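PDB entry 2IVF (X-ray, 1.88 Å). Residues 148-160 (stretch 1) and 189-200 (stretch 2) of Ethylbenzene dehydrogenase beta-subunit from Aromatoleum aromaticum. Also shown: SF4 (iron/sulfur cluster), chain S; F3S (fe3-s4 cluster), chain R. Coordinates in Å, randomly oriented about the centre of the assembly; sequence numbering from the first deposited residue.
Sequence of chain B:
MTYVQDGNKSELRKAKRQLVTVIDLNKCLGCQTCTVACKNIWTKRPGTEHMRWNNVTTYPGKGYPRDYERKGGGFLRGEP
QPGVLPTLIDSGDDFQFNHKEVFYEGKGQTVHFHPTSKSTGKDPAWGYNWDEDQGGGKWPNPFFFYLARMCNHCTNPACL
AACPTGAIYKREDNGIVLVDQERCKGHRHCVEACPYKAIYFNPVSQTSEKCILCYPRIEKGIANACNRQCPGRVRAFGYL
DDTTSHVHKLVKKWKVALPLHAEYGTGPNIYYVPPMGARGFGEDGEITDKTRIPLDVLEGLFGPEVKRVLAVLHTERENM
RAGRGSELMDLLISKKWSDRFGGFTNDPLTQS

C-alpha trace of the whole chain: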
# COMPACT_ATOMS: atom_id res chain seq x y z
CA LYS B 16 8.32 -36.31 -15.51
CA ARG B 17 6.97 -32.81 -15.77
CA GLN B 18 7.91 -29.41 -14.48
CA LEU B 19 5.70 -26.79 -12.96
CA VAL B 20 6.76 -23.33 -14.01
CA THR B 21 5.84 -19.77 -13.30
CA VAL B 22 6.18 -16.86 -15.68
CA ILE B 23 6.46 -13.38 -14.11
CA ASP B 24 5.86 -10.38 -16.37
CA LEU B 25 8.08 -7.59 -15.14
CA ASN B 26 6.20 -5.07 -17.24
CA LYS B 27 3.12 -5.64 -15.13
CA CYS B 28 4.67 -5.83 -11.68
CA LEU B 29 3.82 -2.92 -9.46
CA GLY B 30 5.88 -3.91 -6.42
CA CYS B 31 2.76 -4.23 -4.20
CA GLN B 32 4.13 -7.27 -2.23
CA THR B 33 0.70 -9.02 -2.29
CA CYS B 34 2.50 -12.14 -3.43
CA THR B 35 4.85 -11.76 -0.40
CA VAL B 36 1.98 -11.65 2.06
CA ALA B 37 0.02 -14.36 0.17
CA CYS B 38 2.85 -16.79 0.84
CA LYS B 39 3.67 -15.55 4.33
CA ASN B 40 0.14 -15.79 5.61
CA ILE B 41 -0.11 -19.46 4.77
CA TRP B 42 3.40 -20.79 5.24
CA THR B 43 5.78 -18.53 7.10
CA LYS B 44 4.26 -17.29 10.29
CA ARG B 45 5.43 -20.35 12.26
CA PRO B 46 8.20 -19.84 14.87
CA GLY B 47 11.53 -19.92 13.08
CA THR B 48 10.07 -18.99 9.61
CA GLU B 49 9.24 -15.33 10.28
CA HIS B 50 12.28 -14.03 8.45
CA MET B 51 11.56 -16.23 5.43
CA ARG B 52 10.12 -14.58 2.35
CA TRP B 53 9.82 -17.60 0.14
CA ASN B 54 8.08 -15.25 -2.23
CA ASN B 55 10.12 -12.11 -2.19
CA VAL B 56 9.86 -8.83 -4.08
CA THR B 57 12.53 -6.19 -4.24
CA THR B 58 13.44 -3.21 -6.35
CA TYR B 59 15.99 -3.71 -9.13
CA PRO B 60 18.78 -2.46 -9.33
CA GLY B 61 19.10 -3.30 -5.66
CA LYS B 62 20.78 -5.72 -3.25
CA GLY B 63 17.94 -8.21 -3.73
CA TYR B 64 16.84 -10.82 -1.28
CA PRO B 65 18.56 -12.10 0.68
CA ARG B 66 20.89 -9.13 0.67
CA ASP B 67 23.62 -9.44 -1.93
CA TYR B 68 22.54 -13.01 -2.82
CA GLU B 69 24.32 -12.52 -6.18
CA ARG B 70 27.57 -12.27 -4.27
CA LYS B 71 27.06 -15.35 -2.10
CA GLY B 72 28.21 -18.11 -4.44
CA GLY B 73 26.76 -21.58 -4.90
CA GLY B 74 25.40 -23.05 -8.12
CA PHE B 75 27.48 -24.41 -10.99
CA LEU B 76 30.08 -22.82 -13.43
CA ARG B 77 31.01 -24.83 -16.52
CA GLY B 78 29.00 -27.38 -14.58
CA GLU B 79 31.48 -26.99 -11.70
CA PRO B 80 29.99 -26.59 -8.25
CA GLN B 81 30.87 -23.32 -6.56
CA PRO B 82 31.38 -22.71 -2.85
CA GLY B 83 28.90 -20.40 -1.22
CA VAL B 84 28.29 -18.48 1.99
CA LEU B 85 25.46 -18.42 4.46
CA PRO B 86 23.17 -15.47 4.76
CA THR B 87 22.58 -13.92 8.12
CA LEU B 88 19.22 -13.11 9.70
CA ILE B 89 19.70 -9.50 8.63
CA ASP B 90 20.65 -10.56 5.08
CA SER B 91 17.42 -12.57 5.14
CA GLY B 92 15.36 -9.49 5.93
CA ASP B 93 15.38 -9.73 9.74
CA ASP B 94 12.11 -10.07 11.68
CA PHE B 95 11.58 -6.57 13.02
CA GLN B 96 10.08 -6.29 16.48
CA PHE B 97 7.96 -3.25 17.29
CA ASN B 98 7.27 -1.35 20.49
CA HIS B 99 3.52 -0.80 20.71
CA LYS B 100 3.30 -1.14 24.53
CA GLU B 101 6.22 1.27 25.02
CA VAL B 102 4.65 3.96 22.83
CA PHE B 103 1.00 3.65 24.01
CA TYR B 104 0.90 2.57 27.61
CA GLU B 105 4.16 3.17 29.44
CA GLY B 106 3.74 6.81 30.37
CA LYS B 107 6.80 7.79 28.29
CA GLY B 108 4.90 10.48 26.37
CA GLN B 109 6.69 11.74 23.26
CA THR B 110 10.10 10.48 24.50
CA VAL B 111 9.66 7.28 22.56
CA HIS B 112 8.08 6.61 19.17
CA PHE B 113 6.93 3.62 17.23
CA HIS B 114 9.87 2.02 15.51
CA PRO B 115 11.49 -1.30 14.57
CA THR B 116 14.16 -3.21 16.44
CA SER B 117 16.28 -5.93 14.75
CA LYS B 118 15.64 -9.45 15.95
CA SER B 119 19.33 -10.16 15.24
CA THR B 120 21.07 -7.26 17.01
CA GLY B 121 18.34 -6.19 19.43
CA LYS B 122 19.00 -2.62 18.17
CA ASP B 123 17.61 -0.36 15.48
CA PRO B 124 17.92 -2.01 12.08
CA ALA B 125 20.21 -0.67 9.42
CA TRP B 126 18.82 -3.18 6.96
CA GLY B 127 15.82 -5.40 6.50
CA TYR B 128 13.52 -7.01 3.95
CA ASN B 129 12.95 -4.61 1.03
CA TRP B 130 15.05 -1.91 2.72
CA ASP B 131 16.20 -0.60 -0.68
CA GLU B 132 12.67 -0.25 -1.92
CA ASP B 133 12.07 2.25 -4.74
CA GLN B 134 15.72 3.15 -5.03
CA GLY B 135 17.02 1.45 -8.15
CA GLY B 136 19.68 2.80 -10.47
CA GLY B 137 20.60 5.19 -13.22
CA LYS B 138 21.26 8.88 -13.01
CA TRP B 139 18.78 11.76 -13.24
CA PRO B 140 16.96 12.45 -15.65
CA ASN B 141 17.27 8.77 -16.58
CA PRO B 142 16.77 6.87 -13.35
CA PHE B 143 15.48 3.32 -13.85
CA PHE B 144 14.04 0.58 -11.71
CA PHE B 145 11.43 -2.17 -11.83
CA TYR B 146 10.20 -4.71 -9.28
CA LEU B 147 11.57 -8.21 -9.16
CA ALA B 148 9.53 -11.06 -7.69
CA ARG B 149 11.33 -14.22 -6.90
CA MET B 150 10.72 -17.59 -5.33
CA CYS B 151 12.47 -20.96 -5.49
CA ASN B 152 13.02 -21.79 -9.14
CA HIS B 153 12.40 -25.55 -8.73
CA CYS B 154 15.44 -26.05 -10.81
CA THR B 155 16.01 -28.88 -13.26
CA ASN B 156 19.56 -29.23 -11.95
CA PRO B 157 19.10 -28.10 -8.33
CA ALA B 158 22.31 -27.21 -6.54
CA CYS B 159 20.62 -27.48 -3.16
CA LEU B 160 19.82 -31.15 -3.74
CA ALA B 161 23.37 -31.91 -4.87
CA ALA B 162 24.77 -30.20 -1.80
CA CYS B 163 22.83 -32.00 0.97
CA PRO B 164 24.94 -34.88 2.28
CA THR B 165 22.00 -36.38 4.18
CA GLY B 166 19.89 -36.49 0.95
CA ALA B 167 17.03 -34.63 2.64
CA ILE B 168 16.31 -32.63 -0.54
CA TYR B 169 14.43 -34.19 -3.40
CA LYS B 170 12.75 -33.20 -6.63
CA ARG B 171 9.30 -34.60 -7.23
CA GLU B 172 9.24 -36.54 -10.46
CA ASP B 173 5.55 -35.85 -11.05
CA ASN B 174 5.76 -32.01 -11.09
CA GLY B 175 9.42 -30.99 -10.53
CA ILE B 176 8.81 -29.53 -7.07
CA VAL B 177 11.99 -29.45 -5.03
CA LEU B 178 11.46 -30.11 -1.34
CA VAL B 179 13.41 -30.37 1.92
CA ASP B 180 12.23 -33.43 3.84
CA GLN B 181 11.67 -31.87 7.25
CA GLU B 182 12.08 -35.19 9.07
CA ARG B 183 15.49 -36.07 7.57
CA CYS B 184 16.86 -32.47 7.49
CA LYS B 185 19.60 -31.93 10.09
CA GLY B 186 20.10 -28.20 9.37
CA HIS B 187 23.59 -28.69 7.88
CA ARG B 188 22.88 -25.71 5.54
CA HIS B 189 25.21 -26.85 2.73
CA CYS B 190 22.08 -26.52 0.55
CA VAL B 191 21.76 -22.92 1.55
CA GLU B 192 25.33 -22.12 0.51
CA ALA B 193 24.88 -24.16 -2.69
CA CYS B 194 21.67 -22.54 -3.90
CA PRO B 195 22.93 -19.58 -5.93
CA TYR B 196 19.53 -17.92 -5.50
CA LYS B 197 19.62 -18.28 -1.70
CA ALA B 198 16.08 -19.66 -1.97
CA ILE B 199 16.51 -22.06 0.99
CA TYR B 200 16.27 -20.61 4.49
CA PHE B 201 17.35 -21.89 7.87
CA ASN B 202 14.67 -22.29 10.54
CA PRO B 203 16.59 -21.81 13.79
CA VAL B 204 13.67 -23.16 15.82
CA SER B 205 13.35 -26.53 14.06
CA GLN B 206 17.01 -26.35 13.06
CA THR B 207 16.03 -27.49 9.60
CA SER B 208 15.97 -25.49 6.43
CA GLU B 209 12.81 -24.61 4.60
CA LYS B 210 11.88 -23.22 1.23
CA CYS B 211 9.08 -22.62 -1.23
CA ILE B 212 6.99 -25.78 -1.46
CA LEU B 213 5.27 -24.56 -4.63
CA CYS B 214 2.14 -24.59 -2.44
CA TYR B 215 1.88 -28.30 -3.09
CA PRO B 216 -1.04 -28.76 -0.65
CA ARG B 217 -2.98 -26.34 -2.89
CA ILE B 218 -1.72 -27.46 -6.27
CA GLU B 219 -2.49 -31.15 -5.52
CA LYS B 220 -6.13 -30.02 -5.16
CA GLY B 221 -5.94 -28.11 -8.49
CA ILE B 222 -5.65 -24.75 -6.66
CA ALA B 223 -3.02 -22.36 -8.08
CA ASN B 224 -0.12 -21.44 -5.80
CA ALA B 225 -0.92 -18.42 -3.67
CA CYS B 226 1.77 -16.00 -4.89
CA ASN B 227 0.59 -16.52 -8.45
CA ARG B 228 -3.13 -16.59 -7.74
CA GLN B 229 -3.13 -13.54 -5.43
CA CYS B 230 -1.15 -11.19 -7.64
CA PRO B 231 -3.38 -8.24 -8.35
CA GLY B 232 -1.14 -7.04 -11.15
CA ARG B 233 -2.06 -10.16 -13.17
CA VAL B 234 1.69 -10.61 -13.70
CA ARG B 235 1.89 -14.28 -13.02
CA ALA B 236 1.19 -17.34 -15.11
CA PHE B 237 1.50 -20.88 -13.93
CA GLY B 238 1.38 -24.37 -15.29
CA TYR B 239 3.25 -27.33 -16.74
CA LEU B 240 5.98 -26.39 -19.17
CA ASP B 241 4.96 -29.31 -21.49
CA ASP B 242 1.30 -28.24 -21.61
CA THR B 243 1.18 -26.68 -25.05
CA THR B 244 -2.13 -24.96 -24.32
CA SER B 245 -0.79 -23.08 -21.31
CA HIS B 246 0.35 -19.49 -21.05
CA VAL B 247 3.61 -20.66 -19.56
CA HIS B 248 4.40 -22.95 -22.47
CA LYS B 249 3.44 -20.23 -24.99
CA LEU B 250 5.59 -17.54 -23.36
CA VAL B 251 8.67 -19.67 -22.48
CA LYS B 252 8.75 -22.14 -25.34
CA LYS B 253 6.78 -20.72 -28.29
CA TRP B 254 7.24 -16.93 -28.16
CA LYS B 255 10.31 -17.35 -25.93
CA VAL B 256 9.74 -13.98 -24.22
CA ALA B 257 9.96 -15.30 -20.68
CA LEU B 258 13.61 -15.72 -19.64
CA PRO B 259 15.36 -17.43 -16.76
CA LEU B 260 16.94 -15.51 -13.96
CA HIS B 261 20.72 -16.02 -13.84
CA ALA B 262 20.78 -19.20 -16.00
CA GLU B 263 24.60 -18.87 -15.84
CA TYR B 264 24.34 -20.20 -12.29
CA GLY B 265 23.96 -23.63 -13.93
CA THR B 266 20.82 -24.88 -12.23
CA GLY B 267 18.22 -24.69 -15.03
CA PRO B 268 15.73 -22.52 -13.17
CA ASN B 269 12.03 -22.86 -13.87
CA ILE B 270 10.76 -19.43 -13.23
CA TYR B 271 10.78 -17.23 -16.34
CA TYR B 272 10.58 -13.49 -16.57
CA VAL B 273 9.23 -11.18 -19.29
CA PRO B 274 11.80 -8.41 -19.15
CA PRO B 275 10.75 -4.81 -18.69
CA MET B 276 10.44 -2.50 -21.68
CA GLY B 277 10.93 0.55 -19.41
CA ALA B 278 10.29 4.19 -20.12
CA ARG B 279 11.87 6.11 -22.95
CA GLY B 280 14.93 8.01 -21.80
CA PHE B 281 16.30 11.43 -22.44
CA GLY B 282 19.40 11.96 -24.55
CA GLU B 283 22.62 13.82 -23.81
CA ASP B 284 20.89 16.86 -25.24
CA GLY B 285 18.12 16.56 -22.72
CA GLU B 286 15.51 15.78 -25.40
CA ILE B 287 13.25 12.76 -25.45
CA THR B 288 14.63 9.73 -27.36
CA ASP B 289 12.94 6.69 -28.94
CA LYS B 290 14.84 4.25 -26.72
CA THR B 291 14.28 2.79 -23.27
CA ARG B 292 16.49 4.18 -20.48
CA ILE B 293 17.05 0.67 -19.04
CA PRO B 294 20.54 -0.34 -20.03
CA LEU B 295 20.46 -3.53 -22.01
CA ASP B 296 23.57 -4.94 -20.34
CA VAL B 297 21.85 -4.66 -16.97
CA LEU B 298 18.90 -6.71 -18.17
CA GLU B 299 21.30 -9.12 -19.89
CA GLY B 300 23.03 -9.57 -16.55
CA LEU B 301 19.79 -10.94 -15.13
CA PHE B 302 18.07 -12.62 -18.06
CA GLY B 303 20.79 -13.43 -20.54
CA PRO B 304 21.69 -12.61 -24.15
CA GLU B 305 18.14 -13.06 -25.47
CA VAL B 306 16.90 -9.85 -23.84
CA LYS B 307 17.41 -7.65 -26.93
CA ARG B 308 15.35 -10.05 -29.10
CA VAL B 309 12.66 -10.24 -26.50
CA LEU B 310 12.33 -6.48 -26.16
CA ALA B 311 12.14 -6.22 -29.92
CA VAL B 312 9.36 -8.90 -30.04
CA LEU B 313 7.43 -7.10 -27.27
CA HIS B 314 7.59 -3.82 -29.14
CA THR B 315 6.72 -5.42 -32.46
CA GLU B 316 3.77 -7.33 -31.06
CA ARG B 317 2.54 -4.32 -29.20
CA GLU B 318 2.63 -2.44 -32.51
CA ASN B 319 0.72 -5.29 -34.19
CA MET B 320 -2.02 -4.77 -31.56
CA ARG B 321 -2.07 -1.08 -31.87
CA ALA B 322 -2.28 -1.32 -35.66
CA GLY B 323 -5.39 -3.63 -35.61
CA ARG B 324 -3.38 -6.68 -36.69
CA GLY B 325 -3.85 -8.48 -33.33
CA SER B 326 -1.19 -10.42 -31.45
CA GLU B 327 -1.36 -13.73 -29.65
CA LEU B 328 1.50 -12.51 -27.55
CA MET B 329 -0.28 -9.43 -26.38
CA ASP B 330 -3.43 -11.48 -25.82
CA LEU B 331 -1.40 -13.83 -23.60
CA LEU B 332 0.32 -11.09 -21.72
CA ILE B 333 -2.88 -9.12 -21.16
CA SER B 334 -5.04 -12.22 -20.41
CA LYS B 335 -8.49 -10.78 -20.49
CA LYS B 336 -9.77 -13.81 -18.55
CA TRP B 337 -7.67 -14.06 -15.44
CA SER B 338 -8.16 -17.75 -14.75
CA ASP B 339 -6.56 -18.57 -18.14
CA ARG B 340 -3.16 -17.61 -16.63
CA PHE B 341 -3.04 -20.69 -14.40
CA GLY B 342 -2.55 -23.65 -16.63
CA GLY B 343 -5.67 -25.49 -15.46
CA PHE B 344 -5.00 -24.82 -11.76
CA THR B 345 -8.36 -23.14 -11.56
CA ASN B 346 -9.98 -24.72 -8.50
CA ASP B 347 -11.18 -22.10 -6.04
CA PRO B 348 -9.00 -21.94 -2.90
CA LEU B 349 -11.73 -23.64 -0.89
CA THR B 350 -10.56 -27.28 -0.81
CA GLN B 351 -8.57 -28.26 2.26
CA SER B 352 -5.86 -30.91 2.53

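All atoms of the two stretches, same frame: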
# COMPACT_ATOMS: atom_id res chain seq x y z
N ALA B 148 10.08 -9.97 -8.48
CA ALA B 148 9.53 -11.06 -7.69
C ALA B 148 10.30 -12.31 -7.93
O ALA B 148 10.67 -12.65 -9.08
CB ALA B 148 8.01 -11.27 -8.00
N ARG B 149 10.55 -13.02 -6.84
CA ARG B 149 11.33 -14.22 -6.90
C ARG B 149 10.81 -15.24 -5.90
O ARG B 149 10.30 -14.88 -4.83
CB ARG B 149 12.80 -13.91 -6.60
CG ARG B 149 13.50 -13.05 -7.65
CD ARG B 149 14.86 -12.64 -7.21
NE ARG B 149 15.56 -13.89 -6.98
CZ ARG B 149 16.29 -14.20 -5.93
NH1 ARG B 149 16.49 -13.34 -4.96
NH2 ARG B 149 16.82 -15.41 -5.84
N MET B 150 10.99 -16.50 -6.24
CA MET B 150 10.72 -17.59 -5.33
C MET B 150 11.76 -18.66 -5.64
O MET B 150 12.68 -18.41 -6.43
CB MET B 150 9.31 -18.19 -5.56
CG MET B 150 8.19 -17.22 -5.68
SD MET B 150 7.88 -16.59 -7.35
CE MET B 150 7.02 -18.03 -8.05
N CYS B 151 11.59 -19.86 -5.09
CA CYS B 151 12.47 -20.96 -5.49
C CYS B 151 12.13 -21.27 -6.94
O CYS B 151 10.97 -21.28 -7.32
CB CYS B 151 12.32 -22.19 -4.62
SG CYS B 151 12.96 -23.71 -5.34
N ASN B 152 13.16 -21.54 -7.73
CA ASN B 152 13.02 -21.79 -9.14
C ASN B 152 12.69 -23.24 -9.48
O ASN B 152 12.51 -23.55 -10.64
CB ASN B 152 14.29 -21.30 -9.88
CG ASN B 152 14.54 -19.85 -9.67
OD1 ASN B 152 13.74 -19.02 -10.14
ND2 ASN B 152 15.55 -19.51 -8.89
N HIS B 153 12.64 -24.14 -8.49
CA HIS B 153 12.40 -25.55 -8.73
C HIS B 153 13.17 -26.07 -9.89
O HIS B 153 12.65 -26.70 -10.83
CB HIS B 153 10.91 -25.84 -8.79
CG HIS B 153 10.23 -25.45 -7.54
ND1 HIS B 153 10.25 -26.24 -6.41
CD2 HIS B 153 9.62 -24.29 -7.18
CE1 HIS B 153 9.63 -25.62 -5.43
NE2 HIS B 153 9.22 -24.44 -5.87
N CYS B 154 14.48 -25.81 -9.78
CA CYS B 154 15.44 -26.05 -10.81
C CYS B 154 15.43 -27.47 -11.35
O CYS B 154 15.11 -28.45 -10.65
CB CYS B 154 16.82 -25.70 -10.26
SG CYS B 154 16.91 -24.01 -9.67
N THR B 155 15.82 -27.57 -12.60
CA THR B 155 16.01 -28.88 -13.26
C THR B 155 17.29 -29.53 -12.78
O THR B 155 17.38 -30.76 -12.68
CB THR B 155 16.09 -28.67 -14.78
OG1 THR B 155 14.87 -28.07 -15.22
CG2 THR B 155 16.33 -29.97 -15.51
N ASN B 156 18.31 -28.71 -12.50
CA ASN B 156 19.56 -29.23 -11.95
C ASN B 156 19.85 -28.53 -10.63
O ASN B 156 20.75 -27.70 -10.56
CB ASN B 156 20.69 -29.02 -12.92
CG ASN B 156 22.00 -29.52 -12.37
OD1 ASN B 156 22.04 -30.56 -11.73
ND2 ASN B 156 23.09 -28.74 -12.58
N PRO B 157 19.06 -28.85 -9.58
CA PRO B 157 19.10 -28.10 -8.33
C PRO B 157 20.40 -28.28 -7.57
O PRO B 157 20.85 -29.43 -7.35
CB PRO B 157 17.90 -28.61 -7.53
CG PRO B 157 17.44 -29.82 -8.20
CD PRO B 157 18.06 -29.92 -9.57
N ALA B 158 21.03 -27.17 -7.22
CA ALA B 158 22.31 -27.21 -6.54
C ALA B 158 22.11 -27.59 -5.08
O ALA B 158 22.93 -28.27 -4.51
CB ALA B 158 23.03 -25.92 -6.68
N CYS B 159 21.00 -27.16 -4.52
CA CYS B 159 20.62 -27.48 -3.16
C CYS B 159 20.59 -28.98 -2.93
O CYS B 159 21.18 -29.49 -1.98
CB CYS B 159 19.27 -26.86 -2.88
SG CYS B 159 17.91 -27.37 -3.99
N LEU B 160 19.91 -29.68 -3.80
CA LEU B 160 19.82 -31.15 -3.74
C LEU B 160 21.16 -31.84 -3.76
O LEU B 160 21.41 -32.79 -3.00
CB LEU B 160 18.96 -31.62 -4.89
CG LEU B 160 18.57 -33.11 -5.00
CD1 LEU B 160 17.27 -33.16 -5.87
CD2 LEU B 160 19.64 -33.94 -5.62
N HIS B 189 24.41 -26.81 3.96
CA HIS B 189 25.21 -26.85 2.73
C HIS B 189 24.35 -26.44 1.55
O HIS B 189 24.82 -25.72 0.65
CB HIS B 189 25.76 -28.27 2.50
CG HIS B 189 26.55 -28.77 3.65
ND1 HIS B 189 27.70 -28.15 4.07
CD2 HIS B 189 26.36 -29.83 4.46
CE1 HIS B 189 28.18 -28.81 5.11
NE2 HIS B 189 27.40 -29.84 5.36
N CYS B 190 23.08 -26.85 1.58
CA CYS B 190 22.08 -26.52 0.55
C CYS B 190 21.91 -25.05 0.43
O CYS B 190 21.77 -24.52 -0.66
CB CYS B 190 20.73 -27.15 0.87
SG CYS B 190 20.07 -26.65 2.52
N VAL B 191 21.90 -24.37 1.57
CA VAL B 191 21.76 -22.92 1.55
C VAL B 191 22.93 -22.22 0.84
O VAL B 191 22.73 -21.30 0.01
CB VAL B 191 21.61 -22.35 2.98
CG1 VAL B 191 21.42 -20.85 2.93
CG2 VAL B 191 20.44 -23.02 3.71
N GLU B 192 24.14 -22.65 1.15
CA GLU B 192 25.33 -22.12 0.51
C GLU B 192 25.37 -22.46 -1.00
O GLU B 192 25.82 -21.68 -1.83
CB GLU B 192 26.59 -22.71 1.18
CG GLU B 192 26.75 -22.39 2.68
CD GLU B 192 27.79 -23.27 3.37
OE1 GLU B 192 28.31 -24.21 2.76
OE2 GLU B 192 28.07 -23.02 4.54
N ALA B 193 24.90 -23.67 -1.33
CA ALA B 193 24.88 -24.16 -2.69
C ALA B 193 23.85 -23.52 -3.61
O ALA B 193 24.07 -23.44 -4.80
CB ALA B 193 24.68 -25.68 -2.68
N CYS B 194 22.71 -23.13 -3.08
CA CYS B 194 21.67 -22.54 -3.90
C CYS B 194 22.12 -21.13 -4.26
O CYS B 194 22.21 -20.29 -3.39
CB CYS B 194 20.33 -22.47 -3.18
SG CYS B 194 19.19 -21.33 -4.04
N PRO B 195 22.38 -20.87 -5.55
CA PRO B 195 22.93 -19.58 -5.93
C PRO B 195 21.88 -18.51 -5.90
O PRO B 195 22.21 -17.34 -6.09
CB PRO B 195 23.37 -19.82 -7.36
CG PRO B 195 22.41 -20.79 -7.85
CD PRO B 195 22.15 -21.72 -6.72
N TYR B 196 20.63 -18.90 -5.69
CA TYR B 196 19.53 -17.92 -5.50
C TYR B 196 19.24 -17.58 -4.03
O TYR B 196 18.36 -16.72 -3.72
CB TYR B 196 18.29 -18.48 -6.15
CG TYR B 196 18.45 -18.68 -7.61
CD1 TYR B 196 18.22 -17.64 -8.52
CD2 TYR B 196 18.81 -19.91 -8.10
CE1 TYR B 196 18.44 -17.83 -9.91
CE2 TYR B 196 18.99 -20.13 -9.48
CZ TYR B 196 18.79 -19.09 -10.39
OH TYR B 196 18.99 -19.37 -11.73
N LYS B 197 19.89 -18.32 -3.14
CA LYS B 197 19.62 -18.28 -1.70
C LYS B 197 18.14 -18.40 -1.40
O LYS B 197 17.58 -17.59 -0.64
CB LYS B 197 20.27 -17.05 -1.05
CG LYS B 197 21.81 -17.08 -1.18
CD LYS B 197 22.39 -18.22 -0.34
CE LYS B 197 23.87 -18.51 -0.54
NZ LYS B 197 24.25 -19.08 -1.86
N ALA B 198 17.52 -19.39 -2.06
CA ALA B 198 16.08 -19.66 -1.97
C ALA B 198 15.77 -20.79 -0.96
O ALA B 198 14.67 -21.34 -0.93
CB ALA B 198 15.53 -19.98 -3.35
N ILE B 199 16.75 -21.17 -0.14
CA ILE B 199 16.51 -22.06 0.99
C ILE B 199 16.96 -21.29 2.21
O ILE B 199 17.98 -20.59 2.17
CB ILE B 199 17.33 -23.37 0.92
CG1 ILE B 199 17.13 -24.10 -0.39
CG2 ILE B 199 16.96 -24.29 2.07
CD1 ILE B 199 17.64 -25.61 -0.37
N TYR B 200 16.19 -21.45 3.30
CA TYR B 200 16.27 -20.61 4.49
C TYR B 200 16.29 -21.46 5.76
O TYR B 200 15.44 -22.30 5.97
CB TYR B 200 15.05 -19.67 4.58
CG TYR B 200 14.80 -18.87 3.33
CD1 TYR B 200 15.39 -17.63 3.17
CD2 TYR B 200 14.08 -19.40 2.28
CE1 TYR B 200 15.23 -16.91 1.97
CE2 TYR B 200 13.91 -18.70 1.08
CZ TYR B 200 14.47 -17.46 0.94
OH TYR B 200 14.31 -16.75 -0.24
FE1 SF4 S . 17.83 -22.93 -5.11
FE2 SF4 S . 17.34 -25.51 -5.05
FE3 SF4 S . 17.05 -24.11 -7.39
FE4 SF4 S . 15.26 -23.70 -5.36
S1 SF4 S . 15.59 -25.65 -6.55
S2 SF4 S . 16.35 -22.09 -6.60
S3 SF4 S . 16.58 -24.00 -3.54
S4 SF4 S . 19.02 -24.52 -6.27
FE1 F3S R . 18.98 -29.86 5.73
FE3 F3S R . 20.65 -30.99 4.00
FE4 F3S R . 20.28 -28.45 3.86
S1 F3S R . 20.44 -31.43 6.19
S2 F3S R . 19.74 -27.78 5.93
S3 F3S R . 18.75 -30.02 3.59
S4 F3S R . 22.23 -29.47 3.60

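The two stretches meet around an iron-sulfur cluster, SF4, and share its coordination. Stretch 1 supplies three cysteines. Cys151 SG lies 2.3 Å from FE4, Cys154 SG 2.3 Å from FE3, and Cys159 SG 2.2 Å from FE2. Stretch 2 supplies the fourth, with Cys194 SG 2.4 Å from FE1. The four do not share one rotamer: Cys151 and Cys194 are t, Cys154 is m and Cys159 is p, and with these each sulfur meets a different iron.

Two of these sulfurs also accept backbone hydrogen bonds. His153 N donates to Cys151 SG at 3.2 Å, and Ala198 N donates to Cys194 SG at 3.2 Å. Both are nearly straight.

One hydrogen bond joins the stretches. Arg149 points toward stretch 2, and its side chain (m, t, p, then chi4 at -133°) brings NH2 to 2.9 Å from Tyr196 O. The N-H...O angle is 162°, and the carbonyl oxygen lies near the guanidinium plane. Arg149 NH1 is hydrogen-bonded elsewhere in the structure.

Tyr196 has the largest area covered by the other stretch. Its chi1 of -61° (m) and chi2 of -86° place the ring beside the cluster, with CD2 3.6 Å from SF4 S2. Asn152, also m, sets its amide nitrogen ND2 over one face of this ring, 3.3 Å from Tyr196 CG. Cys154 SG approaches obliquely, 4.4 Å from Tyr196 CE2. Tyr196 lies within a type I turn from Cys194 to Lys197, closed by Lys197 N to Cys194 O at 3.1 Å.

Lys197 points away from stretch 1. Its side chain (m, m, t, m) folds back over its own stretch, where NZ donates to Glu192 O at 3.0 Å and to Cys194 O at 2.8 Å. The charged end thus meets carbonyl oxygens near the end of the helix.

Most of the remaining contacts are apolar. Ala198 CB is 4.1 Å from Cys151 CB. Ala158 CB packs 4.3 Å from Ala193 CB and also lies 3.3 Å from the backbone oxygen Ala193 O. Ile199 is m, t; its CB sets off sideways, but the end of the chain comes nearer, and CD1 lies only 3.2 Å from Cys159 CB. Its CG1 is 3.2 Å from SF4 S3.

Cys190 CB is 4.0 Å from Cys159 CB, and the CA atoms are 4.1 Å apart. Both cysteines are p, yet they serve different clusters: Cys190 SG binds FE4 of the F3S cluster. The pair thus sits with one cysteine on each cluster.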